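Local coordinates for mannosylglycerate hydrolase MGH1-like glycoside hydrolase domain-containing protein (Thermus thermophilus HB8, PDB 4WVA) that hydrolyses mannosylglycerate to mannose and glycerate, and very probably glucosylglycerate as well, as a family GH63 glycoside hydrolase, at residues D35-A40 against P104-T109; L318-A323 against Y369-L374. One frame throughout, in Å; residues are numbered along the deposited sequence. Where two conformers were deposited one is given.

How the contacts relate
Both contacts belong to one glycoside hydrolase domain built as an (alpha/alpha)6 barrel, and they follow one another along the chain, contact 1 closing before contact 2 opens. Their centres lie 24 Å apart and their nearest atoms about 14 Å, so they do not touch. The centre of contact 1 lies about 7 Å from the centre of the chain, beside residues expected to bind substrate; that of contact 2 lies about 22 Å from it, near subunit interfaces. Helix 356-368 runs between them: N357, W360 and M361 pack on contact 1, whereas F366, close to the other end, packs on contact 2. This one helix thus runs from the surroundings of the probable substrate site to the periphery.

Contact 1: residues D35-A40 against P104-T109; sequences DSAFIA and PPVVAT
S36 OG is hydrogen-bonded to both E54 OE2 and Q31 OE1, with a weak further bond to W32 O, and the same helical turn presents A37 to V106 and V107. This small hydroxyl suits a buried place among acidic and amide groups, while the contact itself is wholly apolar. A37 points its methyl toward the other segment: A37 CB lies 3.2 Å from V106 CG1, tighter than ordinary van der Waals contact, so the exact spacing deserves caution. V106 has CG1 set between its own backbone N and carbonyl carbon (chi1 74°), and that branch alone does the touching. Beside it, A37 CB comes within 4.1 Å of V107 CA. Alanine fits here because the backbones draw close, A37 CA and V107 CA being 5.3 Å apart.

V106 CG1 also lies over one face of the F38 ring, 4.4 Å from F38 CZ, so a single methyl meets both consecutive helix residues. The chain is bent just ahead of V106 by an inverse gamma turn centred on P105, in which V106 N bonds P104 O at 2.9 Å; proline suits the restricted phi of such a turn. D35, on the same helix as A37, probably binds substrate, and its OD2 makes a weak hydrogen bond to a Tris molecule.

Helix 33-43 thus packs against the turn that leads into helix 107-117. F38 meets W410 edge-to-face and touches helix 356-368, V106 reaches I240 of helix 235-254, and P105 and V107 rest on helix 121-146, in the buried interior of the (alpha/alpha)6 barrel.

Contact 2: residues L318-A323 against Y369-L374; sequences LLAQEA and YGFAAL
A320 CB sits over one face of the F371 ring, 4.0 Å from its centroid and 23° off the ring normal, a CH-pi contact. The methyl is displaced toward the rim, with F371 CE2 the closest ring atom at 3.7 Å. L374, in the first turn of helix 372-389, approaches the same alanine: L374 CD2 lies 3.6 Å from A320 CA. Its other branch reaches one turn further along helix 313-327, where L374 CD1 is 4.0 Å from A323 CB. Having CG anti to the backbone N (chi1 -161°) carries L374 CD2 in between the two alanines, 4.1 Å from A323 CB as well, while CD1 meets A323 alone. Alanine suits both places, three residues apart, because their short side chains let the F371 ring come over A320 and the leucine methyls come close to both.

Around this first shell, F366 of helix 356-368 packs on A320 and L374, L333 touches L374, and F303 touches A323. Other copies of the protein approach nearby: Y369 stacks on H312 of the second subunit, and L318 packs on R367 of the third.

The backbone sets F371 and L374 in position. Helix 356-368 ends in a Schellman motif, F371 N bonding F366 O and G370 N bonding R367 O. Glycine suits G370 because, at its phi of 87°, a side chain would press on the preceding carbonyl O. F371 occupies the N-cap position and is the centre of an inverse gamma turn, leading directly into helix 372-389. Such a short connection, closed by a Schellman glycine, links two successive helices, consistent with the (alpha/alpha)6 barrel.

Contact 1: residues D35-A40 against P104-T109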
loop_
_atom_site.group_PDB
_atom_site.type_symbol
_atom_site.label_atom_id
_atom_site.label_comp_id
_atom_site.label_asym_id
_atom_site.label_seq_id
_atom_site.Cartn_x
_atom_site.Cartn_y
_atom_site.Cartn_z
ATOM N N ASP A 35 -22.972 7.363 17.423
ATOM C CA ASP A 35 -23.937 8.410 17.127
ATOM C C ASP A 35 -23.357 9.768 17.461
ATOM O O ASP A 35 -23.465 10.697 16.667
ATOM C CB ASP A 35 -25.249 8.224 17.903
ATOM C CG ASP A 35 -25.972 6.951 17.551
ATOM O OD1 ASP A 35 -25.407 5.849 17.792
ATOM O OD2 ASP A 35 -27.119 7.041 17.067
ATOM N N SER A 36 -22.766 9.909 18.649
ATOM C CA SER A 36 -22.264 11.217 19.065
ATOM C C SER A 36 -21.200 11.707 18.099
ATOM O O SER A 36 -21.102 12.895 17.838
ATOM C CB SER A 36 -21.749 11.200 20.507
ATOM O OG SER A 36 -22.811 11.441 21.417
ATOM N N ALA A 37 -20.415 10.784 17.540
ATOM C CA ALA A 37 -19.346 11.168 16.648
ATOM C C ALA A 37 -19.949 11.767 15.382
ATOM O O ALA A 37 -19.539 12.844 14.962
ATOM C CB ALA A 37 -18.461 9.984 16.321
ATOM N N PHE A 38 -20.927 11.089 14.788
ATOM C CA PHE A 38 -21.577 11.640 13.571
ATOM C C PHE A 38 -22.311 12.937 13.912
ATOM O O PHE A 38 -22.299 13.880 13.128
ATOM C CB PHE A 38 -22.545 10.662 12.903
ATOM C CG PHE A 38 -21.891 9.408 12.397
ATOM C CD1 PHE A 38 -21.017 9.445 11.311
ATOM C CD2 PHE A 38 -22.139 8.184 13.002
ATOM C CE1 PHE A 38 -20.413 8.294 10.854
ATOM C CE2 PHE A 38 -21.523 7.027 12.547
ATOM C CZ PHE A 38 -20.657 7.082 11.464
ATOM N N ILE A 39 -22.994 12.965 15.054
ATOM C CA ILE A 39 -23.773 14.137 15.446
ATOM C C ILE A 39 -22.901 15.373 15.591
ATOM O O ILE A 39 -23.307 16.453 15.184
ATOM C CB ILE A 39 -24.599 13.851 16.720
ATOM C CG1 ILE A 39 -25.687 12.815 16.420
ATOM C CG2 ILE A 39 -25.148 15.140 17.337
ATOM C CD1 ILE A 39 -26.254 12.162 17.670
ATOM N N ALA A 40 -21.703 15.219 16.162
ATOM C CA ALA A 40 -20.753 16.330 16.278
ATOM C C ALA A 40 -20.468 17.023 14.948
ATOM O O ALA A 40 -20.331 18.245 14.898
ATOM C CB ALA A 40 -19.459 15.863 16.954
ATOM N N PRO A 104 -18.271 1.137 16.987
ATOM C CA PRO A 104 -17.206 1.466 16.033
ATOM C C PRO A 104 -16.520 2.805 16.334
ATOM O O PRO A 104 -17.196 3.825 16.532
ATOM C CB PRO A 104 -17.950 1.505 14.689
ATOM C CG PRO A 104 -19.109 0.582 14.902
ATOM C CD PRO A 104 -19.543 0.870 16.301
ATOM N N PRO A 105 -15.176 2.808 16.352
ATOM C CA PRO A 105 -14.419 3.932 16.894
ATOM C C PRO A 105 -14.204 5.023 15.849
ATOM O O PRO A 105 -13.086 5.294 15.457
ATOM C CB PRO A 105 -13.117 3.279 17.331
ATOM C CG PRO A 105 -12.937 2.137 16.402
ATOM C CD PRO A 105 -14.321 1.609 16.161
ATOM N N VAL A 106 -15.296 5.628 15.387
ATOM C CA VAL A 106 -15.198 6.683 14.381
ATOM C C VAL A 106 -14.728 8.008 15.005
ATOM O O VAL A 106 -14.398 8.959 14.297
ATOM C CB VAL A 106 -16.530 6.821 13.627
ATOM C CG1 VAL A 106 -17.545 7.488 14.485
ATOM C CG2 VAL A 106 -16.365 7.626 12.339
ATOM N N VAL A 107 -14.611 8.066 16.332
ATOM C CA VAL A 107 -14.425 9.358 16.993
ATOM C C VAL A 107 -13.115 10.076 16.607
ATOM O O VAL A 107 -13.123 11.296 16.435
ATOM C CB VAL A 107 -14.632 9.275 18.531
ATOM C CG1 VAL A 107 -13.639 8.329 19.195
ATOM C CG2 VAL A 107 -14.616 10.666 19.141
ATOM N N ALA A 108 -12.009 9.359 16.415
ATOM C CA ALA A 108 -10.745 10.078 16.101
ATOM C C ALA A 108 -10.811 10.815 14.774
ATOM O O ALA A 108 -10.209 11.871 14.595
ATOM C CB ALA A 108 -9.557 9.132 16.113
ATOM N N THR A 109 -11.525 10.223 13.831
ATOM C CA THR A 109 -11.737 10.837 12.519
ATOM C C THR A 109 -12.491 12.158 12.663
ATOM O O THR A 109 -12.137 13.169 12.037
ATOM C CB THR A 109 -12.475 9.839 11.630
ATOM O OG1 THR A 109 -11.608 8.737 11.391
ATOM C CG2 THR A 109 -12.891 10.459 10.280
#

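Contact 2: residues L318-A323 against Y369-L374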
loop_
_atom_site.group_PDB
_atom_site.type_symbol
_atom_site.label_atom_id
_atom_site.label_comp_id
_atom_site.label_asym_id
_atom_site.label_seq_id
_atom_site.Cartn_x
_atom_site.Cartn_y
_atom_site.Cartn_z
ATOM N N LEU A 318 -14.230 -2.916 -8.295
ATOM C CA LEU A 318 -15.124 -4.078 -8.117
ATOM C C LEU A 318 -16.257 -3.758 -7.118
ATOM O O LEU A 318 -17.425 -4.151 -7.314
ATOM C CB LEU A 318 -14.335 -5.340 -7.726
ATOM C CG LEU A 318 -13.356 -5.803 -8.814
ATOM C CD1 LEU A 318 -12.437 -6.875 -8.276
ATOM C CD2 LEU A 318 -14.097 -6.331 -10.023
ATOM N N LEU A 319 -15.933 -3.022 -6.049
ATOM C CA LEU A 319 -16.981 -2.518 -5.161
ATOM C C LEU A 319 -17.937 -1.548 -5.878
ATOM O O LEU A 319 -19.157 -1.603 -5.642
ATOM C CB LEU A 319 -16.376 -1.865 -3.911
ATOM C CG LEU A 319 -15.741 -2.804 -2.887
ATOM C CD1 LEU A 319 -15.137 -2.004 -1.726
ATOM C CD2 LEU A 319 -16.773 -3.794 -2.351
ATOM N N ALA A 320 -17.406 -0.675 -6.732
ATOM C CA ALA A 320 -18.250 0.260 -7.492
ATOM C C ALA A 320 -19.254 -0.511 -8.357
ATOM O O ALA A 320 -20.428 -0.161 -8.418
ATOM C CB ALA A 320 -17.413 1.184 -8.344
ATOM N N GLN A 321 -18.786 -1.586 -8.980
ATOM C CA GLN A 321 -19.655 -2.463 -9.766
ATOM C C GLN A 321 -20.730 -3.097 -8.902
ATOM O O GLN A 321 -21.899 -3.161 -9.294
ATOM C CB GLN A 321 -18.830 -3.536 -10.484
ATOM C CG GLN A 321 -17.954 -2.939 -11.557
ATOM C CD GLN A 321 -17.193 -3.966 -12.374
ATOM O OE1 GLN A 321 -16.683 -4.946 -11.851
ATOM N NE2 GLN A 321 -17.111 -3.731 -13.667
ATOM N N GLU A 322 -20.351 -3.534 -7.705
ATOM C CA GLU A 322 -21.310 -4.145 -6.812
ATOM C C GLU A 322 -22.374 -3.136 -6.372
ATOM O O GLU A 322 -23.550 -3.480 -6.331
ATOM C CB GLU A 322 -20.626 -4.773 -5.597
ATOM C CG GLU A 322 -21.557 -5.619 -4.741
ATOM C CD GLU A 322 -22.018 -6.913 -5.408
ATOM O OE1 GLU A 322 -21.427 -7.338 -6.434
ATOM O OE2 GLU A 322 -22.955 -7.529 -4.870
ATOM N N ALA A 323 -21.972 -1.905 -6.042
ATOM C CA ALA A 323 -22.934 -0.882 -5.664
ATOM C C ALA A 323 -23.905 -0.619 -6.805
ATOM O O ALA A 323 -25.105 -0.484 -6.590
ATOM C CB ALA A 323 -22.256 0.409 -5.270
ATOM N N TYR A 369 -11.613 7.460 -4.001
ATOM C CA TYR A 369 -11.117 6.568 -5.057
ATOM C C TYR A 369 -11.466 7.061 -6.466
ATOM O O TYR A 369 -11.235 6.355 -7.444
ATOM C CB TYR A 369 -11.605 5.117 -4.811
ATOM C CG TYR A 369 -10.751 4.414 -3.769
ATOM C CD1 TYR A 369 -11.022 4.540 -2.421
ATOM C CD2 TYR A 369 -9.615 3.693 -4.131
ATOM C CE1 TYR A 369 -10.217 3.965 -1.459
ATOM C CE2 TYR A 369 -8.789 3.119 -3.173
ATOM C CZ TYR A 369 -9.108 3.230 -1.841
ATOM O OH TYR A 369 -8.341 2.661 -0.869
ATOM N N GLY A 370 -12.000 8.272 -6.588
ATOM C CA GLY A 370 -12.303 8.841 -7.920
ATOM C C GLY A 370 -13.653 8.513 -8.512
ATOM O O GLY A 370 -13.949 8.934 -9.638
ATOM N N PHE A 371 -14.499 7.811 -7.749
ATOM C CA PHE A 371 -15.824 7.397 -8.207
ATOM C C PHE A 371 -16.841 8.486 -7.861
ATOM O O PHE A 371 -17.707 8.331 -7.000
ATOM C CB PHE A 371 -16.185 6.036 -7.615
ATOM C CG PHE A 371 -15.327 4.920 -8.153
ATOM C CD1 PHE A 371 -14.226 4.469 -7.450
ATOM C CD2 PHE A 371 -15.604 4.358 -9.389
ATOM C CE1 PHE A 371 -13.422 3.451 -7.966
ATOM C CE2 PHE A 371 -14.802 3.349 -9.906
ATOM C CZ PHE A 371 -13.713 2.903 -9.197
ATOM N N ALA A 372 -16.720 9.608 -8.557
ATOM C CA ALA A 372 -17.491 10.808 -8.222
ATOM C C ALA A 372 -18.990 10.620 -8.465
ATOM O O ALA A 372 -19.822 11.098 -7.678
ATOM C CB ALA A 372 -16.971 11.996 -9.023
ATOM N N ALA A 373 -19.339 9.926 -9.547
ATOM C CA ALA A 373 -20.751 9.719 -9.900
ATOM C C ALA A 373 -21.460 8.889 -8.847
ATOM O O ALA A 373 -22.577 9.200 -8.434
ATOM C CB ALA A 373 -20.866 9.046 -11.260
ATOM N N LEU A 374 -20.798 7.830 -8.401
ATOM C CA LEU A 374 -21.339 6.996 -7.359
ATOM C C LEU A 374 -21.453 7.747 -6.032
ATOM O O LEU A 374 -22.472 7.661 -5.346
ATOM C CB LEU A 374 -20.478 5.748 -7.218
ATOM C CG LEU A 374 -20.970 4.495 -6.527
ATOM C CD1 LEU A 374 -22.423 4.129 -6.806
ATOM C CD2 LEU A 374 -20.054 3.359 -6.985
#